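Local coordinates for MOBA relate protein (Mycobacterium sp., PDB 2WAW) that is of unknown function but has a MobA-like NTP transferase domain and probably transfers a nucleotide from a nucleoside triphosphate to an acceptor, at residues 54-57 with 58-62. Numbering follows the deposited sequence. Where two conformers were deposited one is given.
Sequences GGAA and DEVLE
A56 and A57 hand the chain over to the first turn of a helix through two backbone hydrogen bonds of the i to i+4 kind. V60 N gives its hydrogen to A56 O at 3.0 Å with an N-H...O angle of 166°, and L61 N does the same to A57 O at 2.8 Å. A56 is the N-cap, and its alanine side chain has no polar atom to offer the amides of the first turn.

Two waters do part of that work. One bridges G55 O and D58 N, 2.8 Å from the carbonyl oxygen and 2.9 Å from the amide nitrogen. The other accepts from E59 N at 3.2 Å and has a weak bond to G55 O. E59 was modelled in two conformers; in one, with CG beside its own backbone N (chi1 -56°), the chain runs past A56 and OE2 accepts from the water that its own amide holds. In that conformer the carboxylate may also sit well with the positive end of the helix dipole.

The remaining contacts are van der Waals, mostly side-chain carbon against oxygen. V60 CG2, set beside its backbone N, rests 3.4 Å from A56 O and forms a loose apolar pair with A56 CB at 4.4 Å. In the same conformer, OE2 of E59 lies 3.9 Å from A56 CB. L61 CG also lies against A57 O, the oxygen its own N-H reaches.

Ahead of the helix, a type I beta turn from G54 to A57, closed by A57 N to G54 O, leads the chain out of strand 48-53 into helix 57-63, the helix of a beta-alpha-beta crossover to the adjacent parallel strand 70-73. V60 and L61 pack back on L53 of strand 48-53, L61 also reaches L66, and A56 and E59 meet P22 in a neighbouring loop.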
loop_
_atom_site.group_PDB
_atom_site.type_symbol
_atom_site.label_atom_id
_atom_site.label_comp_id
_atom_site.label_asym_id
_atom_site.label_seq_id
_atom_site.Cartn_x
_atom_site.Cartn_y
_atom_site.Cartn_z
ATOM N N GLY A 54 6.981 3.141 -10.862
ATOM C CA GLY A 54 7.338 4.376 -11.547
ATOM C C GLY A 54 8.568 4.229 -12.427
ATOM O O GLY A 54 8.707 3.244 -13.165
ATOM N N GLY A 55 9.479 5.197 -12.316
ATOM C CA GLY A 55 10.687 5.250 -13.148
ATOM C C GLY A 55 11.598 4.030 -13.086
ATOM O O GLY A 55 12.274 3.718 -14.069
ATOM N N ALA A 56 11.606 3.342 -11.942
ATOM C CA ALA A 56 12.413 2.140 -11.732
ATOM C C ALA A 56 11.751 0.844 -12.215
ATOM O O ALA A 56 12.264 -0.245 -11.955
ATOM C CB ALA A 56 12.771 2.012 -10.235
ATOM N N ALA A 57 10.618 0.956 -12.916
ATOM C CA ALA A 57 9.821 -0.211 -13.323
ATOM C C ALA A 57 10.633 -1.272 -14.053
ATOM O O ALA A 57 10.462 -2.453 -13.796
ATOM C CB ALA A 57 8.631 0.204 -14.178
ATOM N N ASP A 58 11.485 -0.847 -14.985
ATOM C CA ASP A 58 12.296 -1.782 -15.769
ATOM C C ASP A 58 13.122 -2.699 -14.879
ATOM O O ASP A 58 13.109 -3.921 -15.078
ATOM C CB ASP A 58 13.201 -1.028 -16.746
ATOM C CG ASP A 58 12.449 -0.506 -17.959
ATOM O OD1 ASP A 58 11.224 -0.748 -18.061
ATOM O OD2 ASP A 58 13.087 0.148 -18.812
ATOM N N GLU A 59 13.829 -2.115 -13.912
ATOM C CA GLU A 59 14.648 -2.871 -12.951
ATOM C C GLU A 59 13.770 -3.766 -12.073
ATOM O O GLU A 59 14.098 -4.919 -11.799
ATOM C CB GLU A 59 15.453 -1.919 -12.054
ATOM C CG GLU A 59 16.348 -0.921 -12.778
ATOM C CD GLU A 59 16.809 0.211 -11.870
ATOM O OE1 GLU A 59 17.759 0.001 -11.087
ATOM O OE2 GLU A 59 16.220 1.314 -11.934
ATOM N N VAL A 60 12.649 -3.213 -11.613
ATOM C CA VAL A 60 11.732 -3.960 -10.752
ATOM C C VAL A 60 11.131 -5.189 -11.460
ATOM O O VAL A 60 11.042 -6.279 -10.874
ATOM C CB VAL A 60 10.626 -3.057 -10.174
ATOM C CG1 VAL A 60 9.595 -3.881 -9.419
ATOM C CG2 VAL A 60 11.229 -2.036 -9.234
ATOM N N LEU A 61 10.779 -5.024 -12.710
ATOM C CA LEU A 61 10.217 -6.088 -13.485
ATOM C C LEU A 61 11.216 -7.228 -13.614
ATOM O O LEU A 61 10.847 -8.344 -13.721
ATOM C CB LEU A 61 9.759 -5.602 -14.854
ATOM C CG LEU A 61 8.675 -4.553 -14.927
ATOM C CD1 LEU A 61 8.346 -4.113 -16.321
ATOM C CD2 LEU A 61 7.452 -4.933 -14.201
ATOM N N GLU A 62 12.485 -6.898 -13.693
ATOM C CA GLU A 62 13.543 -7.891 -13.781
ATOM C C GLU A 62 13.763 -8.678 -12.496
ATOM O O GLU A 62 14.193 -9.765 -12.563
ATOM C CB GLU A 62 14.857 -7.288 -14.296
ATOM C CG GLU A 62 14.762 -6.639 -15.668
ATOM C CD GLU A 62 15.957 -5.761 -16.111
ATOM O OE1 GLU A 62 16.866 -5.414 -15.331
ATOM O OE2 GLU A 62 15.968 -5.402 -17.290
HETATM O O HOH W 1 11.401 1.916 -15.999
HETATM O O HOH W 2 14.436 0.984 -14.390
#